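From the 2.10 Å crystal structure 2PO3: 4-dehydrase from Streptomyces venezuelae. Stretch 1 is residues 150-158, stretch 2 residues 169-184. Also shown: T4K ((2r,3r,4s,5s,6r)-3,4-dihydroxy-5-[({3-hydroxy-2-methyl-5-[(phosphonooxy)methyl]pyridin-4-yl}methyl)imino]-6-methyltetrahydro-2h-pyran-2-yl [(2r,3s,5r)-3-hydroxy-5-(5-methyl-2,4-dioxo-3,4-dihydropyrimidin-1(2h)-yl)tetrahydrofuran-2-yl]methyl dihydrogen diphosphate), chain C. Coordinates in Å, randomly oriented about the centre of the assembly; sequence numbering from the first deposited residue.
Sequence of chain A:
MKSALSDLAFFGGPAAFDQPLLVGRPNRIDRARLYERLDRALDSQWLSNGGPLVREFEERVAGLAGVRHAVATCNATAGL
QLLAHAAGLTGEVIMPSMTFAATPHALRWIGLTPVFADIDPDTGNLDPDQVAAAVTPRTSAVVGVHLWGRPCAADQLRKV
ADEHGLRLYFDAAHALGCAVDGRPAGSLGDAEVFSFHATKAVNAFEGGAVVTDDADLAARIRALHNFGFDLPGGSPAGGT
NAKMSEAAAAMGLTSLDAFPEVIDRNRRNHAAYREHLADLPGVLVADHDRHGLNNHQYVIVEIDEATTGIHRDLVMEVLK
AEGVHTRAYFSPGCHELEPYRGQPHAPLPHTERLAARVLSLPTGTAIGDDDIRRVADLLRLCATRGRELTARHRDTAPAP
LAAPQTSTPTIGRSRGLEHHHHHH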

ATOM      1  N   ARG A 150      -7.885 -11.751 -21.190  1.00 20.47           N
ATOM      2  CA  ARG A 150      -7.709 -12.987 -21.942  1.00 18.08           C
ATOM      3  C   ARG A 150      -6.589 -13.812 -21.346  1.00 26.14           C
ATOM      4  O   ARG A 150      -5.435 -13.382 -21.190  1.00 26.24           O
ATOM      5  N   PRO A 151      -6.918 -15.048 -21.017  1.00 20.88           N
ATOM      6  CA  PRO A 151      -5.851 -15.833 -20.439  1.00 18.60           C
ATOM      7  C   PRO A 151      -4.733 -16.161 -21.387  1.00 19.99           C
ATOM      8  O   PRO A 151      -4.941 -16.393 -22.565  1.00 24.84           O
ATOM      9  N   CYS A 152      -3.533 -16.179 -20.868  1.00 19.80           N
ATOM     10  CA  CYS A 152      -2.323 -16.576 -21.605  1.00 29.30           C
ATOM     11  C   CYS A 152      -2.365 -18.068 -21.937  1.00 31.89           C
ATOM     12  O   CYS A 152      -3.251 -18.782 -21.448  1.00 21.68           O
ATOM     13  N   ALA A 153      -1.382 -18.489 -22.766  1.00 24.07           N
ATOM     14  CA  ALA A 153      -1.176 -19.930 -23.168  1.00 28.20           C
ATOM     15  C   ALA A 153      -0.333 -20.560 -22.064  1.00 23.43           C
ATOM     16  O   ALA A 153       0.856 -20.897 -22.251  1.00 24.07           O
ATOM     17  N   ALA A 154      -0.966 -20.709 -20.912  1.00 27.65           N
ATOM     18  CA  ALA A 154      -0.248 -21.162 -19.727  1.00 32.09           C
ATOM     19  C   ALA A 154       0.397 -22.523 -19.925  1.00 33.23           C
ATOM     20  O   ALA A 154       1.620 -22.638 -19.690  1.00 38.97           O
ATOM     21  N   ASP A 155      -0.308 -23.489 -20.449  1.00 35.38           N
ATOM     22  CA  ASP A 155       0.218 -24.809 -20.728  1.00 34.77           C
ATOM     23  C   ASP A 155       1.499 -24.719 -21.531  1.00 34.02           C
ATOM     24  O   ASP A 155       2.522 -25.290 -21.157  1.00 33.20           O
ATOM     25  N   GLN A 156       1.443 -23.979 -22.635  1.00 25.21           N
ATOM     26  CA  GLN A 156       2.642 -23.836 -23.432  1.00 24.68           C
ATOM     27  C   GLN A 156       3.730 -23.076 -22.681  1.00 30.00           C
ATOM     28  O   GLN A 156       4.930 -23.415 -22.712  1.00 23.92           O
ATOM     29  N   LEU A 157       3.287 -22.031 -21.971  1.00 21.56           N
ATOM     30  CA  LEU A 157       4.213 -21.218 -21.201  1.00 21.66           C
ATOM     31  C   LEU A 157       4.836 -22.036 -20.106  1.00 29.05           C
ATOM     32  O   LEU A 157       6.024 -21.977 -19.821  1.00 27.64           O
ATOM     33  N   ARG A 158       3.985 -22.818 -19.476  1.00 25.26           N
ATOM     34  CA  ARG A 158       4.413 -23.691 -18.424  1.00 24.99           C
ATOM     35  C   ARG A 158       5.470 -24.636 -19.018  1.00 38.68           C
ATOM     36  O   ARG A 158       6.550 -24.878 -18.468  1.00 32.30           O
ATOM     37  N   TYR A 169       4.250 -17.367 -13.149  1.00 23.04           N
ATOM     38  CA  TYR A 169       3.208 -16.572 -12.515  1.00 25.49           C
ATOM     39  C   TYR A 169       2.517 -15.680 -13.525  1.00 23.09           C
ATOM     40  O   TYR A 169       3.066 -15.450 -14.622  1.00 18.31           O
ATOM     41  N   PHE A 170       1.338 -15.154 -13.102  1.00 22.15           N
ATOM     42  CA  PHE A 170       0.553 -14.224 -13.908  1.00 17.41           C
ATOM     43  C   PHE A 170       0.062 -12.962 -13.219  1.00 21.55           C
ATOM     44  O   PHE A 170      -0.376 -12.943 -12.067  1.00 19.50           O
ATOM     45  N   ASP A 171       0.103 -11.903 -14.009  1.00 22.84           N
ATOM     46  CA  ASP A 171      -0.423 -10.652 -13.580  1.00 20.29           C
ATOM     47  C   ASP A 171      -1.875 -10.770 -14.084  1.00 20.59           C
ATOM     48  O   ASP A 171      -2.189 -10.647 -15.293  1.00 19.99           O
ATOM     49  N   ALA A 172      -2.781 -11.046 -13.149  1.00 16.19           N
ATOM     50  CA  ALA A 172      -4.192 -11.198 -13.518  1.00 20.42           C
ATOM     51  C   ALA A 172      -5.028  -9.972 -13.140  1.00 28.71           C
ATOM     52  O   ALA A 172      -6.212 -10.089 -12.792  1.00 19.93           O
ATOM     53  N   ALA A 173      -4.399  -8.783 -13.192  1.00 24.13           N
ATOM     54  CA  ALA A 173      -5.045  -7.510 -12.853  1.00 19.26           C
ATOM     55  C   ALA A 173      -6.399  -7.282 -13.484  1.00 18.20           C
ATOM     56  O   ALA A 173      -7.313  -6.794 -12.829  1.00 22.77           O
ATOM     57  N   HIS A 174      -6.492  -7.645 -14.760  1.00 18.82           N
ATOM     58  CA  HIS A 174      -7.692  -7.504 -15.579  1.00 23.16           C
ATOM     59  C   HIS A 174      -8.558  -8.767 -15.714  1.00 25.46           C
ATOM     60  O   HIS A 174      -9.637  -8.733 -16.311  1.00 24.71           O
ATOM     61  N   ALA A 175      -8.068  -9.880 -15.186  1.00 23.58           N
ATOM     62  CA  ALA A 175      -8.704 -11.175 -15.307  1.00 19.34           C
ATOM     63  C   ALA A 175      -9.685 -11.678 -14.264  1.00 19.87           C
ATOM     64  O   ALA A 175      -9.997 -12.881 -14.299  1.00 24.21           O
ATOM     65  N   LEU A 176     -10.192 -10.843 -13.362  1.00 25.66           N
ATOM     66  CA  LEU A 176     -11.149 -11.378 -12.394  1.00 24.83           C
ATOM     67  C   LEU A 176     -12.404 -11.930 -13.084  1.00 19.30           C
ATOM     68  O   LEU A 176     -13.065 -11.223 -13.854  1.00 23.19           O
ATOM     69  N   GLY A 177     -12.753 -13.212 -12.869  1.00 22.82           N
ATOM     70  CA  GLY A 177     -13.965 -13.744 -13.517  1.00 14.04           C
ATOM     71  C   GLY A 177     -13.788 -14.232 -14.949  1.00 18.29           C
ATOM     72  O   GLY A 177     -14.764 -14.477 -15.667  1.00 24.47           O
ATOM     73  N   CYS A 178     -12.543 -14.370 -15.377  1.00 20.45           N
ATOM     74  CA  CYS A 178     -12.244 -14.855 -16.710  1.00 16.61           C
ATOM     75  C   CYS A 178     -11.833 -16.315 -16.635  1.00 25.84           C
ATOM     76  O   CYS A 178     -11.424 -16.779 -15.575  1.00 24.00           O
ATOM     77  N   ALA A 179     -11.951 -17.029 -17.758  1.00 30.05           N
ATOM     78  CA  ALA A 179     -11.594 -18.437 -17.810  1.00 30.83           C
ATOM     79  C   ALA A 179     -11.163 -18.848 -19.218  1.00 28.36           C
ATOM     80  O   ALA A 179     -11.388 -18.142 -20.207  1.00 32.32           O
ATOM     81  N   VAL A 180     -10.523 -20.008 -19.308  1.00 26.16           N
ATOM     82  CA  VAL A 180     -10.072 -20.565 -20.572  1.00 29.36           C
ATOM     83  C   VAL A 180     -10.268 -22.058 -20.486  1.00 41.42           C
ATOM     84  O   VAL A 180      -9.841 -22.683 -19.492  1.00 33.97           O
ATOM     85  N   ASP A 181     -10.931 -22.606 -21.512  1.00 41.43           N
ATOM     86  CA  ASP A 181     -11.210 -24.040 -21.529  1.00 48.28           C
ATOM     87  C   ASP A 181     -11.873 -24.432 -20.214  1.00 48.80           C
ATOM     88  O   ASP A 181     -11.653 -25.537 -19.696  1.00 57.41           O
ATOM     89  N   GLY A 182     -12.668 -23.483 -19.678  1.00 38.35           N
ATOM     90  CA  GLY A 182     -13.370 -23.689 -18.426  1.00 35.83           C
ATOM     91  C   GLY A 182     -12.519 -23.506 -17.161  1.00 40.78           C
ATOM     92  O   GLY A 182     -13.031 -23.616 -16.035  1.00 43.04           O
ATOM     93  N   ARG A 183     -11.216 -23.229 -17.330  1.00 28.44           N
ATOM     94  CA  ARG A 183     -10.338 -23.014 -16.178  1.00 34.53           C
ATOM     95  C   ARG A 183     -10.328 -21.529 -15.762  1.00 33.34           C
ATOM     96  O   ARG A 183     -10.242 -20.613 -16.572  1.00 35.62           O
ATOM     97  N   PRO A 184     -10.465 -21.206 -14.510  1.00 30.52           N
ATOM     98  CA  PRO A 184     -10.502 -19.774 -14.264  1.00 33.75           C
ATOM     99  C   PRO A 184      -9.145 -19.126 -14.119  1.00 27.01           C
ATOM    100  O   PRO A 184      -8.173 -19.759 -13.703  1.00 29.64           O
TER

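The larger apolar cluster of this contact is built around one ring. Phe170, buried on its strand and in the m rotamer (chi1 -62°, chi2 102°), points toward the loop and helix start of stretch 1, which meet it with two small side chains and a leucine. Cys152 CB lies 3.5 Å from Phe170 CE2, and Ala154 CB, on the first turn of the helix, sits 3.8 Å from Phe170 CZ. Leu157, with chi1 m and chi2 t, brings CD1 to 4.0 Å from Phe170 CE2, at the ring edge. Ala154 and Leu157 are three residues apart, so both can point toward the same ring, while Ala153, the N-cap residue between Cys152 and the helix, points away. Cys152, also m, adds a sulfur-aromatic contact: SG is 4.7 Å from the Phe170 ring centroid, in an oblique approach.

A second apolar patch pairs Pro151 with Val180. Both point toward the opposite stretch, and Pro151 CG, on a C-gamma exo ring, stands 3.7 Å from Val180 CB; Val180 is in the p rotamer. The same Pro151 CG is 3.7 Å from Ala179 O, so the proline packs on strand backbone as well as side chain.

The charged pair joins exposed Asp155 to partly exposed Arg183. Asp155 (m) points sideways to stretch 2, but its end comes nearer and reaches Arg183, the last residue of the type I' turn, whose CA-to-CB bond points toward stretch 1. Arg183 NH2 and Asp155 OD1 form a salt bridge at 2.6 Å; the hydrogen bond within it is weak, its 117° angle far from linear.

Two polar side chains of stretch 2, His174 and Asp171, approach the bound T4K instead. His174 NE2 hydrogen-bonds T4K O3L at 2.7 Å, and Asp171 OD2 lies 2.6 Å from T4K N1L. Asp171 OD1 also accepts from Ala173 N at 3.0 Å, and Ala173 CB approaches T4K C2L at 3.4 Å.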

ATOM      1  CB  ARG A 150      -7.508 -12.831 -23.453  1.00 17.00           C
ATOM      2  CG  ARG A 150      -8.212 -11.616 -24.037  1.00 21.18           C
ATOM      3  CD  ARG A 150      -7.481 -11.079 -25.266  1.00 21.70           C
ATOM      4  NE  ARG A 150      -8.411 -10.332 -26.101  1.00 19.74           N
ATOM      5  CZ  ARG A 150      -8.201 -10.100 -27.387  1.00 30.31           C
ATOM      6  NH1 ARG A 150      -7.108 -10.534 -27.992  1.00 11.94           N
ATOM      7  NH2 ARG A 150      -9.102  -9.423 -28.090  1.00 23.96           N
ATOM      8  CB  PRO A 151      -6.494 -17.088 -19.858  1.00 19.74           C
ATOM      9  CG  PRO A 151      -7.973 -16.757 -19.732  1.00 25.34           C
ATOM     10  CD  PRO A 151      -8.244 -15.698 -20.804  1.00 22.19           C
ATOM     11  CB  CYS A 152      -1.085 -16.373 -20.730  1.00 22.61           C
ATOM     12  SG  CYS A 152      -0.711 -14.617 -20.382  1.00 22.08           S
ATOM     13  CB  ALA A 153      -0.415 -20.013 -24.492  1.00 28.98           C
ATOM     14  CB  ALA A 154      -1.142 -21.123 -18.476  1.00 30.03           C
ATOM     15  CB  ASP A 155      -0.880 -25.685 -21.376  1.00 40.57           C
ATOM     16  CG  ASP A 155      -2.039 -26.023 -20.437  1.00 48.81           C
ATOM     17  OD1 ASP A 155      -3.147 -26.345 -20.838  1.00 40.07           O
ATOM     18  OD2 ASP A 155      -1.748 -25.969 -19.148  1.00 51.45           O
ATOM     19  CB  GLN A 156       2.313 -23.128 -24.733  1.00 29.12           C
ATOM     20  CG  GLN A 156       1.291 -23.900 -25.588  1.00 31.46           C
ATOM     21  CD  GLN A 156       0.792 -23.049 -26.748  1.00 78.19           C
ATOM     22  OE1 GLN A 156      -0.421 -22.785 -26.850  1.00 59.64           O
ATOM     23  NE2 GLN A 156       1.719 -22.596 -27.604  1.00 44.96           N
ATOM     24  CB  LEU A 157       3.453 -20.040 -20.584  1.00 20.25           C
ATOM     25  CG  LEU A 157       3.337 -18.888 -21.566  1.00 20.93           C
ATOM     26  CD1 LEU A 157       2.426 -17.803 -21.018  1.00 18.86           C
ATOM     27  CD2 LEU A 157       4.732 -18.346 -21.867  1.00  9.98           C
ATOM     28  CB  ARG A 158       3.153 -24.458 -18.038  1.00 27.11           C
ATOM     29  CG  ARG A 158       3.383 -25.632 -17.100  1.00 23.75           C
ATOM     30  CD  ARG A 158       3.641 -25.145 -15.709  1.00 44.78           C
ATOM     31  NE  ARG A 158       2.448 -25.052 -14.875  1.00 71.42           N
ATOM     32  CZ  ARG A 158       2.613 -24.614 -13.628  1.00 99.55           C
ATOM     33  NH1 ARG A 158       3.837 -24.273 -13.189  1.00 35.63           N
ATOM     34  NH2 ARG A 158       1.549 -24.507 -12.821  1.00 81.07           N
ATOM     35  CB  TYR A 169       3.746 -15.634 -11.406  1.00 21.42           C
ATOM     36  CG  TYR A 169       4.696 -16.331 -10.487  1.00 25.88           C
ATOM     37  CD1 TYR A 169       6.064 -16.073 -10.569  1.00 28.45           C
ATOM     38  CD2 TYR A 169       4.234 -17.246  -9.536  1.00 29.94           C
ATOM     39  CE1 TYR A 169       6.956 -16.708  -9.704  1.00 34.68           C
ATOM     40  CE2 TYR A 169       5.114 -17.887  -8.657  1.00 21.63           C
ATOM     41  CZ  TYR A 169       6.479 -17.610  -8.749  1.00 25.97           C
ATOM     42  OH  TYR A 169       7.383 -18.218  -7.923  1.00 31.01           O
ATOM     43  CB  PHE A 170      -0.701 -14.809 -14.571  1.00 14.50           C
ATOM     44  CG  PHE A 170      -0.327 -15.897 -15.519  1.00 17.34           C
ATOM     45  CD1 PHE A 170      -0.486 -17.234 -15.143  1.00 14.96           C
ATOM     46  CD2 PHE A 170       0.240 -15.563 -16.748  1.00 17.54           C
ATOM     47  CE1 PHE A 170      -0.129 -18.263 -16.012  1.00 20.07           C
ATOM     48  CE2 PHE A 170       0.604 -16.589 -17.626  1.00 27.06           C
ATOM     49  CZ  PHE A 170       0.413 -17.924 -17.257  1.00 26.08           C
ATOM     50  CB  ASP A 171       0.347  -9.435 -14.096  1.00 18.03           C
ATOM     51  CG  ASP A 171      -0.372  -8.144 -13.809  1.00 18.36           C
ATOM     52  OD1 ASP A 171      -1.525  -8.093 -13.420  1.00 25.75           O
ATOM     53  OD2 ASP A 171       0.326  -7.070 -14.093  1.00 22.88           O
ATOM     54  CB  ALA A 172      -4.744 -12.492 -12.899  1.00 15.09           C
ATOM     55  CB  ALA A 173      -4.170  -6.335 -13.262  1.00 21.05           C
ATOM     56  CB  HIS A 174      -7.225  -7.301 -17.040  1.00 21.29           C
ATOM     57  CG  HIS A 174      -6.288  -6.166 -17.236  1.00 26.35           C
ATOM     58  ND1 HIS A 174      -5.605  -5.993 -18.442  1.00 25.45           N
ATOM     59  CD2 HIS A 174      -5.941  -5.171 -16.370  1.00 26.97           C
ATOM     60  CE1 HIS A 174      -4.863  -4.917 -18.291  1.00 29.88           C
ATOM     61  NE2 HIS A 174      -5.033  -4.395 -17.061  1.00 33.47           N
ATOM     62  CB  ALA A 175      -7.633 -12.216 -15.640  1.00 15.81           C
ATOM     63  CB  LEU A 176     -11.567 -10.343 -11.345  1.00 26.69           C
ATOM     64  CG  LEU A 176     -12.463 -10.941 -10.245  1.00 30.18           C
ATOM     65  CD1 LEU A 176     -11.678 -11.974  -9.426  1.00 17.40           C
ATOM     66  CD2 LEU A 176     -13.075  -9.846  -9.349  1.00 22.07           C
ATOM     67  CB  CYS A 178     -11.229 -14.001 -17.509  1.00 16.18           C
ATOM     68  SG  CYS A 178     -11.604 -12.229 -17.446  1.00 19.24           S
ATOM     69  CB  ALA A 179     -12.783 -19.266 -17.319  1.00 30.45           C
ATOM     70  CB  VAL A 180      -8.649 -20.207 -20.987  1.00 35.29           C
ATOM     71  CG1 VAL A 180      -7.605 -20.838 -20.058  1.00 31.06           C
ATOM     72  CG2 VAL A 180      -8.445 -20.676 -22.424  1.00 37.60           C
ATOM     73  CB  ASP A 181     -10.002 -24.965 -21.884  1.00 57.75           C
ATOM     74  CG  ASP A 181      -9.600 -24.969 -23.355  1.00100.00           C
ATOM     75  OD1 ASP A 181     -10.400 -24.918 -24.283  1.00 98.91           O
ATOM     76  OD2 ASP A 181      -8.291 -25.021 -23.536  1.00100.00           O
ATOM     77  CB  ARG A 183      -8.978 -23.482 -16.553  1.00 29.54           C
ATOM     78  CG  ARG A 183      -9.029 -24.928 -16.980  1.00 31.56           C
ATOM     79  CD  ARG A 183      -7.631 -25.502 -16.868  1.00 35.95           C
ATOM     80  NE  ARG A 183      -6.898 -25.464 -18.125  1.00 66.77           N
ATOM     81  CZ  ARG A 183      -5.582 -25.418 -18.164  1.00 76.34           C
ATOM     82  NH1 ARG A 183      -4.854 -25.393 -17.048  1.00 61.77           N
ATOM     83  NH2 ARG A 183      -4.989 -25.393 -19.349  1.00 96.22           N
ATOM     84  CB  PRO A 184     -11.345 -19.563 -13.009  1.00 33.27           C
ATOM     85  CG  PRO A 184     -11.475 -20.927 -12.349  1.00 36.58           C
ATOM     86  CD  PRO A 184     -11.011 -21.970 -13.357  1.00 30.04           C
TER
HETATM   87  N1L T4K C1500      -0.930  -4.844 -13.715  1.00 19.29           N
HETATM   88  C2L T4K C1500      -1.726  -4.423 -14.669  1.00 18.26           C
HETATM   89  C2A T4K C1500      -1.763  -5.166 -15.999  1.00 18.11           C
HETATM   90  C3L T4K C1500      -2.538  -3.302 -14.470  1.00 15.25           C
HETATM   91  O3L T4K C1500      -3.373  -2.868 -15.488  1.00 17.20           O
HETATM   92  C4L T4K C1500      -2.483  -2.614 -13.197  1.00 28.47           C
HETATM   93  C4A T4K C1500      -3.290  -1.451 -12.936  1.00 32.12           C
HETATM   94  C5L T4K C1500      -1.591  -3.105 -12.232  1.00 22.12           C
HETATM   95  C6L T4K C1500      -0.835  -4.233 -12.537  1.00 16.95           C
HETATM   96  C5B T4K C1500      -1.464  -2.441 -10.853  1.00 19.74           C
HETATM   97  OP4 T4K C1500      -2.597  -2.807 -10.040  1.00 21.00           O
HETATM   98  PL  T4K C1500      -2.857  -1.715  -8.858  1.00 17.38           P
HETATM   99  OP1 T4K C1500      -3.365  -0.287  -9.438  1.00 17.27           O
HETATM  100  OP2 T4K C1500      -3.964  -2.315  -7.885  1.00 19.52           O
HETATM  101  OP3 T4K C1500      -1.522  -1.476  -8.070  1.00 13.10           O
HETATM  102  C1G T4K C1500      -5.482   2.909 -14.181  1.00 22.87           C
HETATM  103  C2G T4K C1500      -5.422   2.355 -12.736  1.00 52.91           C
HETATM  104  O2G T4K C1500      -4.857   3.358 -11.874  1.00 23.72           O
HETATM  105  C3G T4K C1500      -4.559   1.066 -12.652  1.00 44.28           C
HETATM  106  O3G T4K C1500      -4.775   0.475 -11.371  1.00 27.19           O
HETATM  107  C4G T4K C1500      -4.964   0.091 -13.798  1.00 39.55           C
HETATM  108  N4A T4K C1500      -4.115  -1.024 -13.901  1.00 86.90           N
HETATM  109  C5G T4K C1500      -4.903   0.869 -15.145  1.00 25.67           C
HETATM  110  C6G T4K C1500      -5.118  -0.087 -16.342  1.00 15.03           C
HETATM  111  O5G T4K C1500      -5.882   1.917 -15.151  1.00 38.92           O
HETATM  112  P2  T4K C1500      -4.433   5.019 -14.872  1.00 36.69           P
HETATM  113  O3P T4K C1500      -3.002   5.779 -14.834  1.00 31.94           O
HETATM  114  O4P T4K C1500      -5.045   5.093 -16.374  1.00 29.08           O
HETATM  115  OPP T4K C1500      -5.465   5.648 -13.716  1.00 45.26           O
HETATM  116  P   T4K C1500      -6.163   7.109 -14.066  1.00 31.00           P
HETATM  117  O1P T4K C1500      -5.993   8.046 -12.798  1.00 30.63           O
HETATM  118  O2P T4K C1500      -5.504   7.858 -15.319  1.00 31.74           O
HETATM  119  O5  T4K C1500      -7.733   6.886 -14.298  1.00 33.18           O
HETATM  120  C5  T4K C1500      -7.901   6.223 -15.544  1.00 28.61           C
HETATM  121  C4  T4K C1500      -9.342   6.482 -15.976  1.00 37.58           C
HETATM  122  O4  T4K C1500     -10.250   6.118 -14.897  1.00 29.77           O
HETATM  123  C3  T4K C1500      -9.582   8.004 -16.257  1.00 43.76           C
HETATM  124  O3  T4K C1500     -10.436   8.189 -17.395  1.00 67.71           O
HETATM  125  C2  T4K C1500     -10.275   8.491 -14.973  1.00 21.29           C
HETATM  126  C1  T4K C1500     -11.046   7.252 -14.522  1.00 34.85           C
HETATM  127  N11 T4K C1500     -11.231   7.232 -13.056  1.00100.00           N
HETATM  128  C61 T4K C1500     -10.167   6.890 -12.233  1.00 56.93           C
HETATM  129  C51 T4K C1500     -10.335   6.845 -10.881  1.00 22.87           C
HETATM  130  C5A T4K C1500      -9.171   6.486  -9.938  1.00 17.10           C
HETATM  131  C21 T4K C1500     -12.447   7.497 -12.529  1.00 25.67           C
HETATM  132  O21 T4K C1500     -13.381   7.800 -13.264  1.00 35.74           O
HETATM  133  N31 T4K C1500     -12.641   7.455 -11.185  1.00 35.85           N
HETATM  134  C41 T4K C1500     -11.620   7.141 -10.345  1.00 50.83           C
HETATM  135  O41 T4K C1500     -11.807   7.103  -9.133  1.00 27.02           O
HETATM  136  O1G T4K C1500      -4.209   3.466 -14.539  1.00 93.03           O